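Local coordinates for hypothetical protein ST1066 (Sulfolobus tokodaii, PDB 2PJZ), which probably binds and hydrolyses ATP as the nucleotide-binding subunit of an ABC transporter, perhaps one for cobalt, at residues F61-E66 against P147-L152; I2-V7 against T44-A49; E82-G87 against S140-S145; K32-G37 against N189-Y194. All coordinates share one frame; numbering follows the deposited sequence. Where two conformers were deposited one is given.

Contact 1. Residues F61-E66 against P147-L152; sequences FINGME and PEIVGL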
# COMPACT_ATOMS: atom_id res chain seq x y z
N PHE A 61 -8.69 12.42 -6.96
CA PHE A 61 -10.16 12.29 -6.86
C PHE A 61 -10.56 10.91 -6.36
O PHE A 61 -10.07 9.91 -6.90
CB PHE A 61 -10.84 12.52 -8.24
CG PHE A 61 -10.58 13.90 -8.82
CD1 PHE A 61 -11.44 14.98 -8.56
CD2 PHE A 61 -9.46 14.11 -9.58
CE1 PHE A 61 -11.19 16.27 -9.11
CE2 PHE A 61 -9.20 15.38 -10.17
CZ PHE A 61 -10.06 16.48 -9.89
N ILE A 62 -11.41 10.86 -5.35
CA ILE A 62 -11.98 9.60 -4.88
C ILE A 62 -13.48 9.67 -5.19
O ILE A 62 -14.18 10.51 -4.66
CB ILE A 62 -11.74 9.39 -3.37
CG1 ILE A 62 -10.21 9.43 -3.05
CG2 ILE A 62 -12.35 8.08 -2.86
CD1 ILE A 62 -9.92 9.39 -1.55
N ASN A 63 -13.93 8.82 -6.10
CA ASN A 63 -15.32 8.87 -6.58
C ASN A 63 -15.72 10.30 -6.98
O ASN A 63 -16.81 10.79 -6.63
CB ASN A 63 -16.29 8.20 -5.58
CG ASN A 63 -16.13 6.68 -5.59
OD1 ASN A 63 -15.66 6.10 -6.57
ND2 ASN A 63 -16.50 6.04 -4.49
N GLY A 64 -14.79 10.95 -7.72
CA GLY A 64 -15.02 12.27 -8.29
C GLY A 64 -14.89 13.42 -7.30
O GLY A 64 -15.03 14.58 -7.70
N MET A 65 -14.64 13.12 -6.02
CA MET A 65 -14.43 14.13 -4.98
C MET A 65 -12.93 14.38 -4.85
O MET A 65 -12.18 13.49 -4.44
CB MET A 65 -14.98 13.63 -3.62
CG MET A 65 -16.43 13.13 -3.62
SD MET A 65 -17.10 12.77 -1.94
CE MET A 65 -18.77 12.34 -2.29
N GLU A 66 -12.48 15.60 -5.18
CA GLU A 66 -11.08 15.96 -4.98
C GLU A 66 -10.75 15.90 -3.48
O GLU A 66 -11.57 16.26 -2.61
CB GLU A 66 -10.74 17.32 -5.62
CG GLU A 66 -9.29 17.38 -6.20
CD GLU A 66 -8.25 17.62 -5.14
OE1 GLU A 66 -7.20 16.96 -5.18
OE2 GLU A 66 -8.51 18.46 -4.23
N PRO A 147 -14.85 -1.05 4.06
CA PRO A 147 -14.67 0.07 3.15
C PRO A 147 -14.87 -0.38 1.72
O PRO A 147 -14.56 -1.54 1.36
CB PRO A 147 -13.18 0.45 3.34
CG PRO A 147 -12.52 -0.84 3.81
CD PRO A 147 -13.58 -1.47 4.70
N GLU A 148 -15.40 0.51 0.90
CA GLU A 148 -15.36 0.28 -0.54
C GLU A 148 -13.95 0.53 -1.11
O GLU A 148 -13.57 -0.04 -2.12
CB GLU A 148 -16.35 1.20 -1.26
CG GLU A 148 -17.82 0.92 -0.92
CD GLU A 148 -18.30 -0.48 -1.22
OE1 GLU A 148 -17.68 -1.23 -2.03
OE2 GLU A 148 -19.34 -0.84 -0.62
N ILE A 149 -13.20 1.43 -0.46
CA ILE A 149 -11.92 1.87 -1.01
C ILE A 149 -10.96 1.91 0.17
O ILE A 149 -11.28 2.49 1.17
CB ILE A 149 -12.03 3.31 -1.63
CG1 ILE A 149 -13.17 3.35 -2.67
CG2 ILE A 149 -10.66 3.74 -2.26
CD1 ILE A 149 -13.37 4.79 -3.36
N VAL A 150 -9.78 1.32 0.01
CA VAL A 150 -8.82 1.27 1.14
C VAL A 150 -7.37 1.67 0.68
O VAL A 150 -6.94 1.35 -0.44
CB VAL A 150 -8.94 -0.16 1.82
CG1 VAL A 150 -8.35 -1.25 0.87
CG2 VAL A 150 -8.35 -0.20 3.22
N GLY A 151 -6.63 2.36 1.54
CA GLY A 151 -5.22 2.65 1.30
C GLY A 151 -4.46 1.94 2.39
O GLY A 151 -4.55 2.30 3.56
N LEU A 152 -3.72 0.91 2.02
CA LEU A 152 -3.03 0.13 3.03
C LEU A 152 -1.52 0.30 2.92
O LEU A 152 -0.93 0.03 1.88
CB LEU A 152 -3.44 -1.33 2.96
CG LEU A 152 -4.90 -1.62 3.23
CD1 LEU A 152 -5.20 -3.10 2.97
CD2 LEU A 152 -5.27 -1.23 4.68
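The CA atoms of Ile62 and Ile149 stand 8.6 Å apart, a spacing at which two backbones meet through side chains alone, and no hydrogen bond joins 61-66 to 147-152. Both CB atoms point toward the other segment. CD1 of Ile149 does the touching for its segment: it lies 3.5 Å from CG2 of Ile62, tighter than usual for two methyl groups, with the two side chains passing at a slant. The CG1 branch of Ile149, anti to the carbonyl carbon (chi1 -54°) and straight at chi2 (180°), carries CD1 far enough to reach a second partner, ND2 of Asn63, at 3.6 Å. The receiving residues sit at a beta hairpin, where a type I' turn from Ile62 to Met65 is closed by Met65 N to Ile62 O at 3.0 Å, with Ile62 N to Met65 O at 2.9 Å as the return bond. This hairpin ends the antiparallel sheet of the ABC ATPase domain, whereas Ile149 begins strand 149-153 of the mixed sheet, so the isoleucine pair joins the two sheets. Asn63 meets the methyl from the opposite direction; its amide is tied elsewhere, ND2 to Tyr73 OH and OD1 to Met1 N. Ile2 and Tyr76 flank Ile149, while Val67 and Tyr73 pack on Ile62.

Contact 2. Residues I2-V7 against T44-A49; sequences IQLKNV and TTLLRA. With SO4 (sulfate ion), chain C.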
# COMPACT_ATOMS: atom_id res chain seq x y z
N ILE A 2 -10.23 5.80 -7.89
CA ILE A 2 -9.19 6.72 -7.35
C ILE A 2 -8.45 7.23 -8.56
O ILE A 2 -8.02 6.43 -9.42
CB ILE A 2 -8.16 5.96 -6.43
CG1 ILE A 2 -8.86 5.28 -5.24
CG2 ILE A 2 -7.00 6.88 -5.99
CD1 ILE A 2 -7.97 4.23 -4.54
N GLN A 3 -8.36 8.55 -8.70
CA GLN A 3 -7.61 9.14 -9.82
C GLN A 3 -6.52 10.04 -9.25
O GLN A 3 -6.84 10.97 -8.51
CB GLN A 3 -8.47 10.02 -10.70
CG GLN A 3 -9.63 9.32 -11.41
CD GLN A 3 -10.63 10.33 -11.89
OE1 GLN A 3 -11.60 10.63 -11.19
NE2 GLN A 3 -10.36 10.92 -13.06
N LEU A 4 -5.25 9.75 -9.58
CA LEU A 4 -4.16 10.73 -9.32
C LEU A 4 -3.87 11.39 -10.62
O LEU A 4 -3.51 10.72 -11.63
CB LEU A 4 -2.89 10.06 -8.74
CG LEU A 4 -2.89 9.63 -7.26
CD1 LEU A 4 -4.03 8.67 -6.91
CD2 LEU A 4 -1.53 9.04 -6.90
N LYS A 5 -4.06 12.71 -10.68
CA LYS A 5 -3.83 13.44 -11.95
C LYS A 5 -2.73 14.48 -11.81
O LYS A 5 -2.97 15.58 -11.29
CB LYS A 5 -5.11 14.12 -12.48
CG LYS A 5 -6.40 13.28 -12.47
CD LYS A 5 -6.34 12.03 -13.36
CE LYS A 5 -6.39 12.36 -14.88
NZ LYS A 5 -6.40 11.11 -15.71
N ASN A 6 -1.53 14.11 -12.26
CA ASN A 6 -0.33 14.95 -12.22
C ASN A 6 0.03 15.34 -10.77
O ASN A 6 0.21 16.52 -10.46
CB ASN A 6 -0.53 16.22 -13.07
CG ASN A 6 0.79 16.95 -13.34
OD1 ASN A 6 1.81 16.31 -13.59
ND2 ASN A 6 0.77 18.27 -13.27
N VAL A 7 0.11 14.34 -9.91
CA VAL A 7 0.42 14.57 -8.50
C VAL A 7 1.93 14.78 -8.29
O VAL A 7 2.74 14.08 -8.89
CB VAL A 7 -0.10 13.40 -7.62
CG1 VAL A 7 0.32 13.57 -6.14
CG2 VAL A 7 -1.63 13.38 -7.72
N THR A 44 4.70 5.68 0.97
CA THR A 44 3.89 5.98 2.11
C THR A 44 3.39 7.43 2.02
O THR A 44 2.24 7.72 2.34
CB THR A 44 4.64 5.76 3.45
OG1 THR A 44 4.96 4.38 3.58
CG2 THR A 44 3.78 6.19 4.66
N THR A 45 4.27 8.32 1.55
CA THR A 45 3.90 9.72 1.32
C THR A 45 2.74 9.82 0.32
O THR A 45 1.84 10.62 0.50
CB THR A 45 5.12 10.56 0.85
OG1 THR A 45 6.08 10.57 1.91
CG2 THR A 45 4.70 11.98 0.60
N LEU A 46 2.77 9.01 -0.72
CA LEU A 46 1.67 8.98 -1.70
C LEU A 46 0.34 8.58 -1.05
O LEU A 46 -0.69 9.23 -1.25
CB LEU A 46 2.02 8.03 -2.84
CG LEU A 46 1.68 8.28 -4.30
CD1 LEU A 46 1.97 9.70 -4.72
CD2 LEU A 46 2.55 7.31 -5.14
N LEU A 47 0.37 7.54 -0.22
CA LEU A 47 -0.82 7.13 0.51
C LEU A 47 -1.30 8.19 1.47
O LEU A 47 -2.51 8.37 1.64
CB LEU A 47 -0.51 5.84 1.28
CG LEU A 47 -1.51 4.69 1.22
CD1 LEU A 47 -2.19 4.43 -0.18
CD2 LEU A 47 -0.76 3.43 1.68
N ARG A 48 -0.38 8.90 2.13
CA ARG A 48 -0.77 9.96 3.04
C ARG A 48 -1.52 11.07 2.27
O ARG A 48 -2.55 11.56 2.73
CB ARG A 48 0.45 10.49 3.82
CG ARG A 48 0.90 9.57 4.98
CD ARG A 48 2.24 9.99 5.60
NE ARG A 48 2.12 11.21 6.39
CZ ARG A 48 3.13 12.02 6.72
NH1 ARG A 48 4.38 11.76 6.33
NH2 ARG A 48 2.89 13.09 7.46
N ALA A 49 -1.01 11.46 1.11
CA ALA A 49 -1.68 12.45 0.26
C ALA A 49 -3.10 11.99 -0.15
O ALA A 49 -4.07 12.75 -0.04
CB ALA A 49 -0.85 12.77 -0.95
S SO4 C . 8.61 4.72 1.27
O1 SO4 C . 8.98 6.16 1.25
O2 SO4 C . 7.30 4.59 1.94
O3 SO4 C . 8.48 4.16 -0.07
O4 SO4 C . 9.54 3.96 2.06
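Helix 43-50, whose first residues close a probable Walker A P-loop, rests on strand 2-11 of the antiparallel sheet through Leu46, whose CD1 meets Leu4 and Val7 together. CD2 of Leu4 is 4.2 Å from CD1 of Leu46, and CG1 of Val7 is 4.4 Å from the same CD1; both are ordinary van der Waals separations, without crowding. Leu4 and Val7 can serve one methyl because the strand turns a corner at Asn6, where Asn6 and Val7 both face Ile24 in a G1 beta bulge. The CB atoms of Leu4 and Val7 are therefore both directed toward the helix, although Leu46 sends its own CB to the side and only its branch end reaches them. A chi1 of -142° swings that branch from the lateral CB of Leu46 back to the strand. Ile9 also packs on Leu46, and Ile60 on Leu4 and Val7.

The start of the helix and the loop before it bind a sulfate, as expected of a P-loop NTPase. Thr44 N donates to O2 of the sulfate at 3.0 Å, with an N-H...O angle of 153°, and Thr44 OG1 lies 2.9 Å from that oxygen. OG1 is also hydrogen-bonded to Asp153 OD1. Lys43 NZ, the amides of Gly40 and Gly42, and Ser41 OG also bind the sulfate, which is consistent with its occupying a nucleotide phosphate position.

Contact 3. Residues E82-G87 against S140-S145; sequences EAYEIG and SLALAS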
# COMPACT_ATOMS: atom_id res chain seq x y z
N GLU A 82 -1.33 7.85 11.22
CA GLU A 82 -1.89 9.22 11.35
C GLU A 82 -3.42 9.22 11.54
O GLU A 82 -3.99 10.18 12.10
CB GLU A 82 -1.53 10.06 10.11
CG GLU A 82 -0.06 10.46 9.96
CD GLU A 82 0.81 9.45 9.22
OE1 GLU A 82 0.45 8.24 9.07
OE2 GLU A 82 1.91 9.86 8.82
N ALA A 83 -4.09 8.17 11.08
CA ALA A 83 -5.56 8.06 11.22
C ALA A 83 -6.02 7.63 12.62
O ALA A 83 -7.22 7.63 12.92
CB ALA A 83 -6.15 7.10 10.13
N TYR A 84 -5.07 7.24 13.48
CA TYR A 84 -5.40 6.64 14.78
C TYR A 84 -4.62 7.31 15.89
O TYR A 84 -3.50 7.76 15.69
CB TYR A 84 -5.13 5.14 14.76
CG TYR A 84 -5.84 4.48 13.60
CD1 TYR A 84 -7.21 4.19 13.68
CD2 TYR A 84 -5.18 4.21 12.41
CE1 TYR A 84 -7.88 3.60 12.62
CE2 TYR A 84 -5.85 3.62 11.32
CZ TYR A 84 -7.20 3.31 11.45
OH TYR A 84 -7.89 2.74 10.41
N GLU A 85 -5.24 7.39 17.06
CA GLU A 85 -4.67 8.18 18.15
C GLU A 85 -3.86 7.25 19.02
O GLU A 85 -4.41 6.46 19.78
CB GLU A 85 -5.75 8.91 18.93
CG GLU A 85 -6.41 10.03 18.14
CD GLU A 85 -7.68 10.53 18.80
OE1 GLU A 85 -7.83 10.34 20.04
OE2 GLU A 85 -8.54 11.11 18.08
N ILE A 86 -2.55 7.35 18.86
CA ILE A 86 -1.63 6.43 19.50
C ILE A 86 -1.89 6.44 21.02
O ILE A 86 -1.87 5.39 21.67
CB ILE A 86 -0.14 6.73 19.04
CG1 ILE A 86 0.50 5.49 18.39
CG2 ILE A 86 0.72 7.29 20.14
CD1 ILE A 86 1.94 5.71 17.91
N GLY A 87 -2.25 7.61 21.55
CA GLY A 87 -2.41 7.85 22.99
C GLY A 87 -3.56 7.16 23.73
O GLY A 87 -3.37 6.73 24.88
N SER A 140 -6.82 -4.04 10.79
CA SER A 140 -8.10 -4.58 11.21
C SER A 140 -9.13 -3.46 11.39
O SER A 140 -10.27 -3.58 10.93
CB SER A 140 -7.93 -5.40 12.51
OG SER A 140 -7.13 -6.54 12.26
N LEU A 141 -8.74 -2.36 12.02
CA LEU A 141 -9.63 -1.18 12.10
C LEU A 141 -10.08 -0.67 10.70
O LEU A 141 -11.26 -0.35 10.48
CB LEU A 141 -8.94 -0.04 12.86
CG LEU A 141 -8.76 -0.23 14.37
CD1 LEU A 141 -7.69 0.72 14.87
CD2 LEU A 141 -10.08 -0.02 15.15
N ALA A 142 -9.12 -0.57 9.78
CA ALA A 142 -9.43 -0.12 8.42
C ALA A 142 -10.48 -1.06 7.76
O ALA A 142 -11.43 -0.60 7.13
CB ALA A 142 -8.18 -0.04 7.58
N LEU A 143 -10.29 -2.37 7.92
CA LEU A 143 -11.12 -3.35 7.21
C LEU A 143 -12.46 -3.61 7.86
O LEU A 143 -13.41 -4.03 7.17
CB LEU A 143 -10.38 -4.68 7.00
CG LEU A 143 -9.07 -4.61 6.20
CD1 LEU A 143 -8.43 -5.95 6.23
CD2 LEU A 143 -9.26 -4.15 4.75
N ALA A 144 -12.55 -3.41 9.17
CA ALA A 144 -13.78 -3.79 9.89
C ALA A 144 -14.94 -2.84 9.62
O ALA A 144 -16.08 -3.13 9.97
CB ALA A 144 -13.51 -3.95 11.37
N SER A 145 -14.67 -1.70 8.99
CA SER A 145 -15.74 -0.87 8.47
C SER A 145 -16.26 -1.28 7.08
O SER A 145 -17.11 -0.57 6.50
CB SER A 145 -15.34 0.61 8.47
OG SER A 145 -14.22 0.81 7.64
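Tyr84 packs against Leu141 and Ala142 of helix 131-144 in the ABC ATPase domain, bringing the loop between strand 76-78 and helix 90-100 onto that helix. The tight part is one side of the phenol ring. CD1 of Leu141 approaches the ring obliquely, 3.7 Å from CE1 of Tyr84, and CB of Leu141 lies 3.8 Å from the same CE1, the two side chains running antiparallel alongside one another. With CG anti to the carbonyl carbon (chi1 -54°), the tyrosine carries its ring across to the helix. Beyond Tyr84 the packing gives way: Glu85, Ile86 and Gly87 continue along the exposed side of the loop, and none of them touches 140-145. Behind the ring, Ala83 CB lies 3.7 Å above one face, offset toward the rim, while Tyr97, Ile93 and Leu126 add further packing. With an alanine in place of Tyr84, Leu141 would probably lose its aromatic neighbour and Thr78 O its phenol partner. The hydroxyl is hydrogen-bonded to that carbonyl, and its contact with the helix is mere proximity: OH of Tyr84 lies 3.6 Å from N of Ala142 and 4.0 Å from CB of Ala142.

Contact 4. Residues K32-G37 against N189-Y194; sequences KVIILG and NLYKEY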
# COMPACT_ATOMS: atom_id res chain seq x y z
N LYS A 32 -8.04 -3.91 -5.99
CA LYS A 32 -6.83 -3.44 -5.27
C LYS A 32 -5.62 -3.54 -6.16
O LYS A 32 -5.48 -4.52 -6.89
CB LYS A 32 -6.57 -4.30 -4.04
CG LYS A 32 -7.51 -4.04 -2.88
CD LYS A 32 -7.27 -5.07 -1.75
CE LYS A 32 -8.48 -6.00 -1.54
NZ LYS A 32 -8.60 -7.25 -2.43
N VAL A 33 -4.76 -2.53 -6.16
CA VAL A 33 -3.50 -2.69 -6.88
C VAL A 33 -2.38 -2.55 -5.85
O VAL A 33 -2.58 -1.95 -4.77
CB VAL A 33 -3.33 -1.70 -8.06
CG1 VAL A 33 -4.50 -1.85 -9.06
CG2 VAL A 33 -3.20 -0.22 -7.55
N ILE A 34 -1.22 -3.11 -6.16
CA ILE A 34 -0.09 -3.04 -5.26
C ILE A 34 0.96 -2.11 -5.84
O ILE A 34 1.26 -2.17 -7.03
CB ILE A 34 0.52 -4.46 -5.02
CG1 ILE A 34 -0.52 -5.37 -4.37
CG2 ILE A 34 1.81 -4.37 -4.14
CD1 ILE A 34 -0.16 -6.86 -4.46
N ILE A 35 1.50 -1.22 -5.02
CA ILE A 35 2.54 -0.36 -5.51
C ILE A 35 3.79 -0.86 -4.79
O ILE A 35 3.80 -0.92 -3.56
CB ILE A 35 2.28 1.13 -5.15
CG1 ILE A 35 1.06 1.65 -5.93
CG2 ILE A 35 3.54 1.98 -5.45
CD1 ILE A 35 0.75 3.16 -5.63
N LEU A 36 4.79 -1.24 -5.59
CA LEU A 36 6.04 -1.82 -5.06
C LEU A 36 7.11 -0.80 -5.20
O LEU A 36 7.27 -0.19 -6.24
CB LEU A 36 6.48 -3.06 -5.88
CG LEU A 36 5.57 -4.27 -5.88
CD1 LEU A 36 6.08 -5.30 -6.91
CD2 LEU A 36 5.50 -4.85 -4.44
N GLY A 37 7.85 -0.56 -4.14
CA GLY A 37 8.93 0.42 -4.29
C GLY A 37 9.87 0.22 -3.14
O GLY A 37 9.43 -0.19 -2.07
N ASN A 189 3.31 -13.75 -3.44
CA ASN A 189 2.80 -15.07 -3.82
C ASN A 189 1.37 -15.27 -3.36
O ASN A 189 0.69 -16.19 -3.81
CB ASN A 189 3.67 -16.16 -3.22
CG ASN A 189 3.58 -16.19 -1.71
OD1 ASN A 189 4.38 -15.56 -1.02
ND2 ASN A 189 2.56 -16.87 -1.20
N LEU A 190 0.92 -14.44 -2.43
CA LEU A 190 -0.47 -14.48 -1.99
C LEU A 190 -1.35 -13.52 -2.79
O LEU A 190 -2.56 -13.47 -2.58
CB LEU A 190 -0.57 -14.15 -0.50
CG LEU A 190 -0.17 -15.23 0.51
CD1 LEU A 190 -0.32 -14.68 1.91
CD2 LEU A 190 -1.02 -16.50 0.33
N TYR A 191 -0.75 -12.78 -3.71
CA TYR A 191 -1.47 -11.74 -4.44
C TYR A 191 -1.37 -11.86 -5.95
O TYR A 191 -1.40 -10.85 -6.64
CB TYR A 191 -1.04 -10.35 -3.95
CG TYR A 191 -1.51 -10.09 -2.55
CD1 TYR A 191 -2.74 -9.48 -2.31
CD2 TYR A 191 -0.76 -10.52 -1.45
CE1 TYR A 191 -3.20 -9.28 -1.01
CE2 TYR A 191 -1.21 -10.33 -0.16
CZ TYR A 191 -2.42 -9.70 0.06
OH TYR A 191 -2.85 -9.51 1.35
N LYS A 192 -1.31 -13.10 -6.45
CA LYS A 192 -1.14 -13.39 -7.88
C LYS A 192 -2.24 -12.81 -8.74
O LYS A 192 -1.98 -12.40 -9.88
CB LYS A 192 -1.06 -14.91 -8.12
CG LYS A 192 0.02 -15.60 -7.35
CD LYS A 192 -0.04 -17.14 -7.49
CE LYS A 192 1.26 -17.75 -6.98
NZ LYS A 192 1.35 -19.21 -7.31
N GLU A 193 -3.45 -12.75 -8.20
CA GLU A 193 -4.58 -12.26 -9.00
C GLU A 193 -4.64 -10.73 -9.07
O GLU A 193 -5.54 -10.15 -9.71
CB GLU A 193 -5.91 -12.88 -8.50
CG GLU A 193 -6.39 -12.46 -7.10
CD GLU A 193 -5.77 -13.19 -5.89
OE1 GLU A 193 -6.57 -13.63 -5.02
OE2 GLU A 193 -4.52 -13.28 -5.77
N TYR A 194 -3.66 -10.07 -8.46
CA TYR A 194 -3.66 -8.59 -8.34
C TYR A 194 -2.74 -7.96 -9.34
O TYR A 194 -1.86 -8.64 -9.86
CB TYR A 194 -3.25 -8.17 -6.93
CG TYR A 194 -4.31 -8.47 -5.93
CD1 TYR A 194 -4.80 -7.50 -5.07
CD2 TYR A 194 -4.84 -9.76 -5.83
CE1 TYR A 194 -5.82 -7.82 -4.14
CE2 TYR A 194 -5.83 -10.07 -4.95
CZ TYR A 194 -6.33 -9.12 -4.11
OH TYR A 194 -7.32 -9.51 -3.24
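Lys32 and Tyr194 form the polar part of this contact, in which the turn leading into strand 195-200 folds over strand 32-36 of the mixed sheet. NZ of Lys32 donates to OH of Tyr194 at 2.7 Å, arriving at the ring edge near its plane. The lysine runs beside the ring, pointing the same way, and its bends at chi3 (-114°) and chi4 (85°) bring the ammonium round to the hydroxyl. CD of Lys32 lies at that edge in the ring plane, 3.9 Å from CE1 of Tyr194, while CB of Lys32, tilted off the plane, is 3.6 Å from the same CE1.

Apolar contact is made by Ile34, two residues along on the same side of the strand. Its CD1 lies 3.6 Å from CB of Tyr191 and 4.2 Å from CB of Tyr194, and the Ile34 and Tyr191 side chains cross at about a right angle.

Among the aromatics, Tyr191 brings an edge over the Tyr194 face: CD1 of Tyr191 stands 3.8 Å above the centre of the Tyr194 ring, whose CE1 lies in the plane of the Tyr191 ring. A type I turn from Tyr191 to Tyr194, closed by Tyr194 N to Tyr191 O at 3.0 Å, brings the rings together, and Tyr191 OH is hydrogen-bonded to Ser168 OG of helix 161-173. A leucine in place of Tyr194 would probably leave the Lys32 ammonium without its hydroxyl mate and Tyr191 without the ring face it meets. Because Lys32 is buried, its hydrogen bond to the phenol probably offsets part of the cost of enclosing a charge at the sheet.

In the fold
From the N terminus, contact 2 closes first, bringing helix 43-50 back onto strand 2-11 of the antiparallel sheet. Contact 4 opens within that loop, at strand 32-36, and closes only at 189-194, so contacts 2 and 4 cross. After contact 2 has closed, contact 1 opens at 61-66 and joins the antiparallel sheet to strand 149-153 of the mixed one. Contact 3, tying loop 82-87 to helix 131-144, is nested inside contact 1, and both are nested inside contact 4. Contacts 1 and 2 touch through Phe61 N and Gln3 O, and Arg48 bridges to Glu82 between contacts 2 and 3. Contact 4 touches none of the others, but shares the mixed sheet with contact 1.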